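Local coordinates for outer membrane protein TP0453 (Treponema pallidum, PDB 3K8G) that may take part in ligand transport, alters membrane permeability at acidic pH, and has a large hydrophobic cavity that amphipathic helices can uncover, at residues Y22-V27 and T54-G59; R69-G74 and P115-V120. All coordinates share one frame; numbering follows the deposited sequence.

Interaction 1: Y22-V27 and T54-G59; sequences YLYFPV and TTAVYG
Leu23 and Gly59 form a hydrogen-bonded pair near one end of an antiparallel strand pairing within the U-shaped half-barrel, and Val27 closes the other end against Thr54 and Thr55. Five backbone bonds join the edges, among them Phe25 N to Val57 O at 2.9 Å. Glycine suits position 59 because a side chain there would project onto the face where Leu23 lies; without one, Leu23 CD1, placed by a chi2 of 87°, settles 3.6 Å from Gly59 O. Pro26, which has no N-H, sits opposite Ala56 in a non-hydrogen-bonded pair, where none is called for across this edge.

Tyr24 and Tyr58 share a face with Pro26 and Ala56. Their side chains run side by side in the same direction, with Tyr24 CD1 over one face of the Tyr58 ring, 3.5 Å from Tyr58 CE1; the planes meet obliquely at 49°. The small Ala56 admits the ring beyond, its CB 3.8 Å from Tyr24 CE1. Helix 147-153 packs on this face, and Tyr58 OH bonds to Cys153 O there. Leu23, Phe25 and Val57 line the opposite face, Phe25 touching Leu33, Ile34 and Ile37 of helix 31-41, which includes one of the amphipathic helices that move when the cavity opens.

The branch at CB gives Val27 two methyls close to the backbone, where they meet the Thr54-Thr55 turn. With CG1 anti to the backbone N (chi1 175°), Val27 CG2 is left beside that N, meeting Thr54 CG2 at 4.0 Å and Val57 CG2 at 4.2 Å. Packing is close: Val27 CB is 3.3 Å from Thr54 O.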
# COMPACT_ATOMS: atom_id res chain seq x y z
N TYR A 22 1.03 0.38 -6.02
CA TYR A 22 2.09 0.59 -5.05
C TYR A 22 1.50 1.46 -3.95
O TYR A 22 0.70 2.35 -4.24
CB TYR A 22 3.32 1.28 -5.68
CG TYR A 22 4.11 0.30 -6.51
CD1 TYR A 22 5.04 -0.59 -5.90
CD2 TYR A 22 3.91 0.22 -7.89
CE1 TYR A 22 5.76 -1.53 -6.70
CE2 TYR A 22 4.62 -0.75 -8.69
CZ TYR A 22 5.53 -1.58 -8.08
OH TYR A 22 6.16 -2.53 -8.84
N LEU A 23 1.93 1.20 -2.70
CA LEU A 23 1.37 1.90 -1.54
C LEU A 23 2.48 2.32 -0.60
O LEU A 23 3.49 1.64 -0.44
CB LEU A 23 0.40 0.98 -0.76
CG LEU A 23 -0.72 0.29 -1.54
CD1 LEU A 23 -0.19 -1.07 -2.12
CD2 LEU A 23 -1.94 0.05 -0.61
N TYR A 24 2.32 3.48 0.02
CA TYR A 24 3.22 3.86 1.07
C TYR A 24 2.39 4.49 2.22
O TYR A 24 1.62 5.42 1.99
CB TYR A 24 4.25 4.86 0.52
CG TYR A 24 5.02 5.53 1.61
CD1 TYR A 24 6.04 4.88 2.28
CD2 TYR A 24 4.72 6.85 1.98
CE1 TYR A 24 6.76 5.54 3.34
CE2 TYR A 24 5.41 7.51 3.02
CZ TYR A 24 6.43 6.86 3.67
OH TYR A 24 7.10 7.53 4.67
N PHE A 25 2.56 3.96 3.43
CA PHE A 25 1.85 4.48 4.62
C PHE A 25 2.87 4.86 5.71
O PHE A 25 3.46 3.96 6.30
CB PHE A 25 1.00 3.39 5.26
CG PHE A 25 -0.12 2.85 4.39
CD1 PHE A 25 -1.43 3.28 4.57
CD2 PHE A 25 0.12 1.84 3.47
CE1 PHE A 25 -2.47 2.78 3.81
CE2 PHE A 25 -0.92 1.32 2.70
CZ PHE A 25 -2.21 1.79 2.86
N PRO A 26 3.05 6.16 6.01
CA PRO A 26 3.69 6.48 7.29
C PRO A 26 2.77 6.00 8.41
O PRO A 26 1.58 6.26 8.37
CB PRO A 26 3.80 8.02 7.27
CG PRO A 26 3.15 8.50 5.99
CD PRO A 26 2.56 7.34 5.26
N VAL A 27 3.28 5.25 9.38
CA VAL A 27 2.38 4.70 10.41
C VAL A 27 1.81 5.82 11.32
O VAL A 27 0.64 5.81 11.63
CB VAL A 27 3.03 3.57 11.22
CG1 VAL A 27 2.12 3.08 12.36
CG2 VAL A 27 3.37 2.39 10.25
N THR A 54 6.37 -0.19 13.85
CA THR A 54 6.77 0.17 12.48
C THR A 54 6.64 1.67 12.25
O THR A 54 5.65 2.26 12.68
CB THR A 54 5.90 -0.61 11.50
OG1 THR A 54 6.07 -2.00 11.75
CG2 THR A 54 6.25 -0.32 10.00
N THR A 55 7.63 2.30 11.61
CA THR A 55 7.51 3.72 11.29
C THR A 55 6.89 3.94 9.90
O THR A 55 6.16 4.93 9.70
CB THR A 55 8.85 4.50 11.40
OG1 THR A 55 9.82 3.88 10.56
CG2 THR A 55 9.40 4.46 12.85
N ALA A 56 7.15 3.02 8.96
CA ALA A 56 6.65 3.17 7.59
C ALA A 56 6.46 1.81 6.91
O ALA A 56 7.25 0.89 7.14
CB ALA A 56 7.60 4.04 6.75
N VAL A 57 5.40 1.70 6.12
CA VAL A 57 5.09 0.47 5.40
C VAL A 57 5.09 0.78 3.87
O VAL A 57 4.43 1.72 3.43
CB VAL A 57 3.69 -0.08 5.81
CG1 VAL A 57 3.28 -1.30 4.93
CG2 VAL A 57 3.68 -0.54 7.31
N TYR A 58 5.80 -0.03 3.09
CA TYR A 58 5.84 0.06 1.63
C TYR A 58 5.14 -1.18 1.11
O TYR A 58 5.37 -2.28 1.62
CB TYR A 58 7.30 0.04 1.16
CG TYR A 58 8.13 1.14 1.75
CD1 TYR A 58 8.37 2.30 1.02
CD2 TYR A 58 8.65 1.03 3.04
CE1 TYR A 58 9.14 3.34 1.55
CE2 TYR A 58 9.41 2.08 3.59
CZ TYR A 58 9.64 3.23 2.83
OH TYR A 58 10.40 4.27 3.35
N GLY A 59 4.24 -1.03 0.14
CA GLY A 59 3.48 -2.18 -0.29
C GLY A 59 3.36 -2.25 -1.81
O GLY A 59 3.40 -1.24 -2.48

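Interaction 2: R69-G74 and P115-V120; sequences RLFGSG and PHFSCV
Phe71 reaches over the neighbouring strand to Ser118, Cys119 and Phe117 in turn. From CB the side chain swings with CG anti to the backbone N (chi1 -178°), which carries Phe71 CG to 4.0 Å from Ser118 O, a carbonyl lying over one face of the ring. Phe71 CD1 lies 3.8 Å from Cys119 SG in an oblique sulfur-aromatic contact; cysteine is short, and its polarisable sulfur packs well beside an aromatic ring. Phe71 CE1 comes within 4.2 Å of Phe117 CB. Phe71 CE2 lies 4.0 Å from Phe117 CD1. At the tip Phe71 CZ is 3.5 Å from the same CD1 of Phe117, and the two rings are inclined at 45°. Val14 and Val15 of helix 11-15 also pack against Phe71, a setting that favours a wholly apolar ring.

Underneath runs an antiparallel pairing of the half-barrel wall, with five backbone hydrogen bonds from Leu70 to Gly74 and Phe71-Cys119 as a non-hydrogen-bonded pair. On the other face Gly72 opposes Ser118, and the absence of a side chain lets Ser118 OG come to 3.5 Å from Gly72 CA. That hydroxyl also has a weak hydrogen bond to Tyr76 OH and a hydrogen bond to a bound methylpentanediol, probably from the crystallisation liquor. On the same face Leu70 and Val120 bring branched apolar chains together, Leu70 CD1 lying 4.1 Å from Val120 CG1. At the end of the pairing Gly74 N bonds to His116 O, while His116 turns the edge of its imidazole to the glycine carbonyl, CD2 being 3.1 Å from Gly74 O.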
# COMPACT_ATOMS: atom_id res chain seq x y z
N ARG A 69 2.71 -7.62 -1.12
CA ARG A 69 4.04 -7.78 -0.55
C ARG A 69 4.33 -6.50 0.15
O ARG A 69 4.16 -5.44 -0.44
CB ARG A 69 5.07 -7.99 -1.65
CG ARG A 69 4.74 -9.22 -2.56
CD ARG A 69 5.91 -9.50 -3.52
NE ARG A 69 5.42 -10.33 -4.63
CZ ARG A 69 5.87 -10.27 -5.87
NH1 ARG A 69 6.85 -9.42 -6.20
NH2 ARG A 69 5.33 -11.05 -6.79
N LEU A 70 4.79 -6.59 1.40
CA LEU A 70 4.92 -5.42 2.25
C LEU A 70 6.30 -5.40 2.88
O LEU A 70 6.83 -6.42 3.30
CB LEU A 70 3.86 -5.43 3.38
CG LEU A 70 2.41 -5.59 2.90
CD1 LEU A 70 1.50 -6.11 3.99
CD2 LEU A 70 1.94 -4.22 2.37
N PHE A 71 6.85 -4.21 2.98
CA PHE A 71 8.10 -4.02 3.64
C PHE A 71 7.95 -2.92 4.69
O PHE A 71 7.44 -1.84 4.40
CB PHE A 71 9.16 -3.64 2.60
CG PHE A 71 10.53 -3.45 3.17
CD1 PHE A 71 11.49 -4.46 3.07
CD2 PHE A 71 10.88 -2.25 3.78
CE1 PHE A 71 12.79 -4.27 3.57
CE2 PHE A 71 12.18 -2.06 4.32
CZ PHE A 71 13.12 -3.07 4.19
N GLY A 72 8.36 -3.23 5.92
CA GLY A 72 8.23 -2.27 7.05
C GLY A 72 9.58 -1.84 7.60
O GLY A 72 10.47 -2.66 7.71
N SER A 73 9.75 -0.54 7.88
CA SER A 73 10.94 -0.07 8.60
C SER A 73 10.46 0.17 10.01
O SER A 73 9.42 0.81 10.19
CB SER A 73 11.46 1.26 8.05
OG SER A 73 11.69 1.15 6.65
N GLY A 74 11.20 -0.35 10.98
CA GLY A 74 10.80 -0.17 12.38
C GLY A 74 11.88 -0.64 13.32
O GLY A 74 13.07 -0.66 12.99
N PRO A 115 17.10 -6.26 12.55
CA PRO A 115 16.26 -5.73 13.62
C PRO A 115 15.44 -4.48 13.24
O PRO A 115 14.54 -4.11 13.98
CB PRO A 115 17.28 -5.44 14.75
CG PRO A 115 18.46 -6.39 14.45
CD PRO A 115 18.53 -6.28 12.93
N HIS A 116 15.73 -3.86 12.10
CA HIS A 116 14.97 -2.69 11.66
C HIS A 116 14.10 -2.89 10.41
O HIS A 116 13.54 -1.91 9.90
CB HIS A 116 15.89 -1.45 11.55
CG HIS A 116 16.56 -1.10 12.85
ND1 HIS A 116 17.91 -1.26 13.07
CD2 HIS A 116 16.04 -0.67 14.03
CE1 HIS A 116 18.20 -0.91 14.31
NE2 HIS A 116 17.08 -0.55 14.91
N PHE A 117 13.98 -4.13 9.92
CA PHE A 117 13.20 -4.43 8.68
C PHE A 117 12.28 -5.59 8.92
O PHE A 117 12.67 -6.59 9.56
CB PHE A 117 14.08 -4.93 7.51
CG PHE A 117 15.20 -4.03 7.12
CD1 PHE A 117 15.02 -2.65 7.05
CD2 PHE A 117 16.42 -4.57 6.73
CE1 PHE A 117 16.06 -1.82 6.64
CE2 PHE A 117 17.46 -3.75 6.31
CZ PHE A 117 17.29 -2.37 6.27
N SER A 118 11.09 -5.51 8.33
CA SER A 118 10.15 -6.63 8.31
C SER A 118 9.63 -6.85 6.88
O SER A 118 9.53 -5.89 6.13
CB SER A 118 8.97 -6.38 9.25
OG SER A 118 8.29 -5.15 8.97
N CYS A 119 9.36 -8.10 6.50
CA CYS A 119 8.78 -8.43 5.18
C CYS A 119 7.58 -9.32 5.39
O CYS A 119 7.66 -10.30 6.12
CB CYS A 119 9.80 -9.16 4.29
SG CYS A 119 11.30 -8.18 3.95
N VAL A 120 6.47 -9.00 4.73
CA VAL A 120 5.23 -9.74 4.89
C VAL A 120 4.70 -9.97 3.50
O VAL A 120 4.69 -9.05 2.66
CB VAL A 120 4.17 -8.93 5.70
CG1 VAL A 120 2.79 -9.62 5.70
CG2 VAL A 120 4.65 -8.69 7.12

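In the fold
Interaction 1 closes before interaction 2 opens along the chain, and their centres are 9 Å apart. Strands 54-62 and 67-74, consecutive in sequence, are neighbours, giving the order 21-26, 54-62, 67-74, 117-123 across this part of the half-barrel. Tyr58 N bonds probably to Phe71 O at 2.8 Å, and Thr55 and Ala56 face Ser73 in a classic beta bulge, where the chain turns a corner. Helices 11-15, 130-135 and 147-153 pack on the face with Tyr24, Tyr58, Phe71 and Cys119. On the other, Phe25 meets helix 31-41, whose first part is probable amphipathic helix 2; Val57 and Ser118 there lie near bound methylpentanediol, consistent with a face lining the hydrophobic cavity, which opens when helices including this one move.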